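Long-range contact in lipopolysaccharide heptosyltransferase 2 (Escherichia coli, PDB 1PSW), which transfers the second heptose from ADP-L-glycero-beta-D-manno-heptose onto the heptosyl-Kdo2-lipid A inner core during lipopolysaccharide biosynthesis: residues E166-L176 with T250-A261. Sequence-based numbering, arbitrary orientation.
Sequences EKSYTCNQFSL and TQLDQAVILIAA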
ATOM      1  N   GLU A 166     -18.528  -6.059   7.656  1.00 20.87           N
ATOM      2  CA  GLU A 166     -17.782  -6.239   6.415  1.00 20.87           C
ATOM      3  C   GLU A 166     -16.884  -7.468   6.536  1.00 19.08           C
ATOM      4  O   GLU A 166     -16.866  -8.323   5.655  1.00 17.55           O
ATOM      5  CB  GLU A 166     -16.931  -4.998   6.103  1.00 23.44           C
ATOM      6  CG  GLU A 166     -17.742  -3.738   5.806  1.00 28.90           C
ATOM      7  CD  GLU A 166     -16.872  -2.549   5.412  1.00 29.64           C
ATOM      8  OE1 GLU A 166     -15.982  -2.168   6.197  1.00 29.68           O
ATOM      9  OE2 GLU A 166     -17.084  -1.989   4.316  1.00 32.76           O
ATOM     10  N   LYS A 167     -16.139  -7.553   7.633  1.00 19.60           N
ATOM     11  CA  LYS A 167     -15.250  -8.685   7.843  1.00 19.62           C
ATOM     12  C   LYS A 167     -16.022  -9.997   7.829  1.00 19.63           C
ATOM     13  O   LYS A 167     -15.606 -10.975   7.212  1.00 19.02           O
ATOM     14  CB  LYS A 167     -14.521  -8.563   9.184  1.00 19.67           C
ATOM     15  CG  LYS A 167     -13.531  -7.411   9.293  1.00 22.23           C
ATOM     16  CD  LYS A 167     -12.954  -7.359  10.712  1.00 25.02           C
ATOM     17  CE  LYS A 167     -12.334  -6.011  11.035  1.00 26.25           C
ATOM     18  NZ  LYS A 167     -11.940  -5.918  12.468  1.00 25.72           N
ATOM     19  N   SER A 168     -17.157 -10.007   8.519  1.00 18.49           N
ATOM     20  CA  SER A 168     -17.997 -11.201   8.611  1.00 20.27           C
ATOM     21  C   SER A 168     -18.455 -11.724   7.243  1.00 19.01           C
ATOM     22  O   SER A 168     -18.235 -12.895   6.911  1.00 19.02           O
ATOM     23  CB  SER A 168     -19.209 -10.906   9.497  1.00 21.35           C
ATOM     24  OG  SER A 168     -19.898 -12.092   9.809  1.00 27.64           O
ATOM     25  N   TYR A 169     -19.089 -10.863   6.454  1.00 16.15           N
ATOM     26  CA  TYR A 169     -19.559 -11.271   5.140  1.00 15.40           C
ATOM     27  C   TYR A 169     -18.435 -11.683   4.198  1.00 15.69           C
ATOM     28  O   TYR A 169     -18.513 -12.708   3.525  1.00 15.59           O
ATOM     29  CB  TYR A 169     -20.354 -10.156   4.452  1.00 14.62           C
ATOM     30  CG  TYR A 169     -20.609 -10.484   2.995  1.00 17.61           C
ATOM     31  CD1 TYR A 169     -21.378 -11.599   2.645  1.00 17.38           C
ATOM     32  CD2 TYR A 169     -19.977  -9.775   1.970  1.00 16.22           C
ATOM     33  CE1 TYR A 169     -21.496 -12.004   1.322  1.00 16.18           C
ATOM     34  CE2 TYR A 169     -20.093 -10.174   0.639  1.00 15.59           C
ATOM     35  CZ  TYR A 169     -20.852 -11.295   0.326  1.00 17.29           C
ATOM     36  OH  TYR A 169     -20.961 -11.735  -0.976  1.00 17.40           O
ATOM     37  N   THR A 170     -17.393 -10.865   4.135  1.00 14.46           N
ATOM     38  CA  THR A 170     -16.275 -11.129   3.243  1.00 14.59           C
ATOM     39  C   THR A 170     -15.583 -12.453   3.572  1.00 15.88           C
ATOM     40  O   THR A 170     -15.146 -13.154   2.665  1.00 15.79           O
ATOM     41  CB  THR A 170     -15.296  -9.929   3.252  1.00 13.64           C
ATOM     42  OG1 THR A 170     -16.011  -8.736   2.898  1.00 14.43           O
ATOM     43  CG2 THR A 170     -14.197 -10.129   2.234  1.00 14.75           C
ATOM     44  N   CYS A 171     -15.501 -12.804   4.855  1.00 16.02           N
ATOM     45  CA  CYS A 171     -14.898 -14.082   5.206  1.00 17.31           C
ATOM     46  C   CYS A 171     -15.750 -15.214   4.627  1.00 18.70           C
ATOM     47  O   CYS A 171     -15.213 -16.215   4.145  1.00 18.72           O
ATOM     48  CB  CYS A 171     -14.762 -14.237   6.723  1.00 16.79           C
ATOM     49  SG  CYS A 171     -13.300 -13.368   7.369  1.00 23.02           S
ATOM     50  N   ASN A 172     -17.075 -15.072   4.676  1.00 16.90           N
ATOM     51  CA  ASN A 172     -17.941 -16.107   4.104  1.00 16.99           C
ATOM     52  C   ASN A 172     -17.858 -16.085   2.572  1.00 17.71           C
ATOM     53  O   ASN A 172     -17.928 -17.127   1.927  1.00 18.61           O
ATOM     54  CB  ASN A 172     -19.409 -15.925   4.530  1.00 17.24           C
ATOM     55  CG  ASN A 172     -19.654 -16.284   5.985  1.00 19.14           C
ATOM     56  OD1 ASN A 172     -19.095 -17.255   6.510  1.00 18.92           O
ATOM     57  ND2 ASN A 172     -20.513 -15.513   6.639  1.00 18.03           N
ATOM     58  N   GLN A 173     -17.723 -14.896   1.996  1.00 16.17           N
ATOM     59  CA  GLN A 173     -17.625 -14.746   0.546  1.00 16.69           C
ATOM     60  C   GLN A 173     -16.428 -15.525   0.004  1.00 17.37           C
ATOM     61  O   GLN A 173     -16.428 -15.970  -1.141  1.00 18.09           O
ATOM     62  CB  GLN A 173     -17.500 -13.259   0.215  1.00 16.13           C
ATOM     63  CG  GLN A 173     -17.233 -12.880  -1.227  1.00 17.38           C
ATOM     64  CD  GLN A 173     -17.393 -11.383  -1.407  1.00 15.24           C
ATOM     65  OE1 GLN A 173     -16.723 -10.590  -0.736  1.00 15.68           O
ATOM     66  NE2 GLN A 173     -18.277 -10.985  -2.308  1.00 13.52           N
ATOM     67  N   PHE A 174     -15.409 -15.698   0.837  1.00 17.19           N
ATOM     68  CA  PHE A 174     -14.232 -16.426   0.410  1.00 18.65           C
ATOM     69  C   PHE A 174     -14.086 -17.794   1.072  1.00 19.21           C
ATOM     70  O   PHE A 174     -12.998 -18.362   1.143  1.00 20.20           O
ATOM     71  CB  PHE A 174     -13.003 -15.534   0.597  1.00 17.06           C
ATOM     72  CG  PHE A 174     -12.890 -14.478  -0.459  1.00 16.37           C
ATOM     73  CD1 PHE A 174     -12.357 -14.794  -1.705  1.00 15.62           C
ATOM     74  CD2 PHE A 174     -13.420 -13.203  -0.257  1.00 13.86           C
ATOM     75  CE1 PHE A 174     -12.357 -13.858  -2.737  1.00 16.10           C
ATOM     76  CE2 PHE A 174     -13.424 -12.259  -1.282  1.00 13.49           C
ATOM     77  CZ  PHE A 174     -12.897 -12.589  -2.522  1.00 16.88           C
ATOM     78  N   SER A 175     -15.217 -18.317   1.540  1.00 19.10           N
ATOM     79  CA  SER A 175     -15.279 -19.636   2.155  1.00 21.73           C
ATOM     80  C   SER A 175     -14.303 -19.864   3.294  1.00 21.73           C
ATOM     81  O   SER A 175     -13.717 -20.943   3.412  1.00 20.05           O
ATOM     82  CB  SER A 175     -15.065 -20.706   1.086  1.00 21.89           C
ATOM     83  OG  SER A 175     -16.029 -20.590   0.062  1.00 25.79           O
ATOM     84  N   LEU A 176     -14.130 -18.848   4.130  1.00 20.72           N
ATOM     85  CA  LEU A 176     -13.233 -18.959   5.264  1.00 22.85           C
ATOM     86  C   LEU A 176     -14.014 -19.347   6.507  1.00 23.59           C
ATOM     87  O   LEU A 176     -15.118 -18.850   6.740  1.00 23.77           O
ATOM     88  CB  LEU A 176     -12.505 -17.634   5.502  1.00 21.54           C
ATOM     89  CG  LEU A 176     -11.549 -17.207   4.388  1.00 23.02           C
ATOM     90  CD1 LEU A 176     -10.977 -15.829   4.693  1.00 21.89           C
ATOM     91  CD2 LEU A 176     -10.432 -18.234   4.259  1.00 23.09           C
ATOM     92  N   THR A 250      -9.060 -11.940  -5.033  1.00 24.22           N
ATOM     93  CA  THR A 250      -9.708 -10.781  -4.438  1.00 22.67           C
ATOM     94  C   THR A 250      -9.434  -9.474  -5.167  1.00 22.86           C
ATOM     95  O   THR A 250      -8.435  -9.339  -5.878  1.00 21.25           O
ATOM     96  CB  THR A 250      -9.193 -10.562  -3.007  1.00 23.51           C
ATOM     97  OG1 THR A 250      -7.821 -10.142  -3.076  1.00 21.23           O
ATOM     98  CG2 THR A 250      -9.266 -11.850  -2.189  1.00 22.77           C
ATOM     99  N   GLN A 251     -10.328  -8.508  -4.968  1.00 22.05           N
ATOM    100  CA  GLN A 251     -10.160  -7.162  -5.505  1.00 20.71           C
ATOM    101  C   GLN A 251      -9.546  -6.455  -4.294  1.00 20.41           C
ATOM    102  O   GLN A 251      -9.689  -6.943  -3.169  1.00 19.06           O
ATOM    103  CB  GLN A 251     -11.517  -6.543  -5.861  1.00 23.17           C
ATOM    104  CG  GLN A 251     -12.150  -7.115  -7.125  1.00 23.21           C
ATOM    105  CD  GLN A 251     -11.298  -6.865  -8.356  1.00 28.65           C
ATOM    106  OE1 GLN A 251     -11.076  -5.724  -8.751  1.00 31.41           O
ATOM    107  NE2 GLN A 251     -10.809  -7.936  -8.962  1.00 33.08           N
ATOM    108  N   LEU A 252      -8.874  -5.323  -4.494  1.00 21.31           N
ATOM    109  CA  LEU A 252      -8.235  -4.620  -3.375  1.00 21.57           C
ATOM    110  C   LEU A 252      -9.149  -4.304  -2.192  1.00 21.09           C
ATOM    111  O   LEU A 252      -8.708  -4.345  -1.040  1.00 20.06           O
ATOM    112  CB  LEU A 252      -7.578  -3.322  -3.863  1.00 23.41           C
ATOM    113  CG  LEU A 252      -6.351  -3.504  -4.760  1.00 25.98           C
ATOM    114  CD1 LEU A 252      -5.860  -2.162  -5.289  1.00 25.93           C
ATOM    115  CD2 LEU A 252      -5.264  -4.193  -3.959  1.00 25.74           C
ATOM    116  N   ASP A 253     -10.413  -3.991  -2.468  1.00 19.36           N
ATOM    117  CA  ASP A 253     -11.334  -3.680  -1.389  1.00 18.56           C
ATOM    118  C   ASP A 253     -11.575  -4.926  -0.536  1.00 17.80           C
ATOM    119  O   ASP A 253     -11.614  -4.842   0.685  1.00 18.28           O
ATOM    120  CB  ASP A 253     -12.643  -3.075  -1.947  1.00 19.98           C
ATOM    121  CG  ASP A 253     -13.426  -4.031  -2.844  1.00 22.84           C
ATOM    122  OD1 ASP A 253     -12.818  -4.805  -3.609  1.00 22.62           O
ATOM    123  OD2 ASP A 253     -14.672  -3.980  -2.786  1.00 26.08           O
ATOM    124  N   GLN A 254     -11.690  -6.086  -1.173  1.00 17.80           N
ATOM    125  CA  GLN A 254     -11.891  -7.314  -0.429  1.00 16.77           C
ATOM    126  C   GLN A 254     -10.613  -7.686   0.323  1.00 17.26           C
ATOM    127  O   GLN A 254     -10.671  -8.213   1.437  1.00 17.69           O
ATOM    128  CB  GLN A 254     -12.285  -8.433  -1.376  1.00 16.91           C
ATOM    129  CG  GLN A 254     -13.589  -8.159  -2.073  1.00 16.90           C
ATOM    130  CD  GLN A 254     -13.860  -9.121  -3.197  1.00 16.50           C
ATOM    131  OE1 GLN A 254     -13.023  -9.311  -4.081  1.00 17.04           O
ATOM    132  NE2 GLN A 254     -15.036  -9.736  -3.176  1.00 15.57           N
ATOM    133  N   ALA A 255      -9.461  -7.415  -0.286  1.00 15.35           N
ATOM    134  CA  ALA A 255      -8.185  -7.703   0.359  1.00 15.61           C
ATOM    135  C   ALA A 255      -8.047  -6.873   1.632  1.00 14.58           C
ATOM    136  O   ALA A 255      -7.602  -7.376   2.664  1.00 15.67           O
ATOM    137  CB  ALA A 255      -7.027  -7.402  -0.597  1.00 15.55           C
ATOM    138  N   VAL A 256      -8.422  -5.597   1.553  1.00 14.11           N
ATOM    139  CA  VAL A 256      -8.349  -4.698   2.705  1.00 15.28           C
ATOM    140  C   VAL A 256      -9.175  -5.254   3.862  1.00 16.18           C
ATOM    141  O   VAL A 256      -8.722  -5.303   5.001  1.00 15.15           O
ATOM    142  CB  VAL A 256      -8.895  -3.305   2.359  1.00 16.25           C
ATOM    143  CG1 VAL A 256      -9.119  -2.513   3.632  1.00 13.87           C
ATOM    144  CG2 VAL A 256      -7.902  -2.572   1.443  1.00 15.14           C
ATOM    145  N   ILE A 257     -10.399  -5.668   3.554  1.00 15.23           N
ATOM    146  CA  ILE A 257     -11.305  -6.221   4.552  1.00 14.27           C
ATOM    147  C   ILE A 257     -10.734  -7.490   5.196  1.00 13.38           C
ATOM    148  O   ILE A 257     -10.680  -7.599   6.413  1.00 14.68           O
ATOM    149  CB  ILE A 257     -12.693  -6.536   3.918  1.00 14.36           C
ATOM    150  CG1 ILE A 257     -13.370  -5.230   3.473  1.00 15.72           C
ATOM    151  CG2 ILE A 257     -13.564  -7.283   4.925  1.00 14.26           C
ATOM    152  CD1 ILE A 257     -14.528  -5.421   2.502  1.00 16.70           C
ATOM    153  N   LEU A 258     -10.281  -8.428   4.370  1.00 13.78           N
ATOM    154  CA  LEU A 258      -9.724  -9.688   4.887  1.00 15.33           C
ATOM    155  C   LEU A 258      -8.458  -9.496   5.727  1.00 14.68           C
ATOM    156  O   LEU A 258      -8.257 -10.183   6.728  1.00 15.51           O
ATOM    157  CB  LEU A 258      -9.454 -10.661   3.736  1.00 14.89           C
ATOM    158  CG  LEU A 258     -10.727 -11.192   3.059  1.00 18.27           C
ATOM    159  CD1 LEU A 258     -10.381 -12.010   1.821  1.00 20.90           C
ATOM    160  CD2 LEU A 258     -11.527 -12.037   4.049  1.00 17.86           C
ATOM    161  N   ILE A 259      -7.595  -8.586   5.295  1.00 15.16           N
ATOM    162  CA  ILE A 259      -6.390  -8.293   6.046  1.00 16.02           C
ATOM    163  C   ILE A 259      -6.802  -7.752   7.425  1.00 16.68           C
ATOM    164  O   ILE A 259      -6.234  -8.132   8.452  1.00 16.81           O
ATOM    165  CB  ILE A 259      -5.508  -7.264   5.282  1.00 16.83           C
ATOM    166  CG1 ILE A 259      -4.835  -7.971   4.101  1.00 17.32           C
ATOM    167  CG2 ILE A 259      -4.446  -6.650   6.223  1.00 16.16           C
ATOM    168  CD1 ILE A 259      -4.100  -7.050   3.142  1.00 18.97           C
ATOM    169  N   ALA A 260      -7.813  -6.892   7.449  1.00 15.46           N
ATOM    170  CA  ALA A 260      -8.297  -6.327   8.702  1.00 16.89           C
ATOM    171  C   ALA A 260      -8.803  -7.436   9.632  1.00 17.09           C
ATOM    172  O   ALA A 260      -8.710  -7.317  10.848  1.00 18.48           O
ATOM    173  CB  ALA A 260      -9.426  -5.330   8.414  1.00 14.40           C
ATOM    174  N   ALA A 261      -9.333  -8.516   9.056  1.00 17.55           N
ATOM    175  CA  ALA A 261      -9.865  -9.626   9.847  1.00 18.53           C
ATOM    176  C   ALA A 261      -8.793 -10.562  10.412  1.00 17.79           C
ATOM    177  O   ALA A 261      -9.091 -11.425  11.229  1.00 21.47           O
ATOM    178  CB  ALA A 261     -10.866 -10.419   9.015  1.00 17.47           C
TER
HETATM  179  O   HOH W   1     -10.522  -8.193  13.134  1.00 31.66           O
HETATM  180  O   HOH W   2      -9.082  -4.959  12.407  1.00 36.53           O
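Thr170 drops between Ile257 and Leu258, and its two branches part there. Thr170 OG1 lies 3.5 Å from Ile257 CG2, while Thr170 CG2, anti to the backbone N, lies against Leu258 CG. That hydroxyl is also spent within its own helix, on Glu166 O, which takes Thr170 N as well. Ile257 CG2 fills one hollow floored by Glu166 O, Lys167 CA and Thr170 OG1. Leu258 forks in turn: CD2 reaches Cys171 SG and Leu176 CD1, and CD1 comes within 3.9 Å of Phe174 CD2.

Helix segments 166-173 and 252-260 cross at -109°, axes 8.9 Å apart at closest, within the Rossmann-like half of this GT-B enzyme whose parallel sheet contains strand 182-186; Met182 of that strand touches Cys171, Leu176 and Ala261.

A Schellman motif with Ser175 at C-prime ends helix 164-173, and Phe174, just before it, points its ring at the start of the other helix. Thr250 CG2 sits over one ring face, 4.1 Å from the centroid, and the Gln254 amide meets the ring's edge, the planes 74° apart. Gln254 OE1 accepts from Gln251 N, which probably sets the amide's rotation and turns NE2 toward Gln173 OE1 for a weak hydrogen bond (3.1 Å). A leucine in place of Gln254 would probably leave Gln251 N and Gln173 OE1 without these partners. At the far end, the extended Lys167 lies along Ala261, and two waters bridge NZ, also paired with Glu164, to Ala260 O.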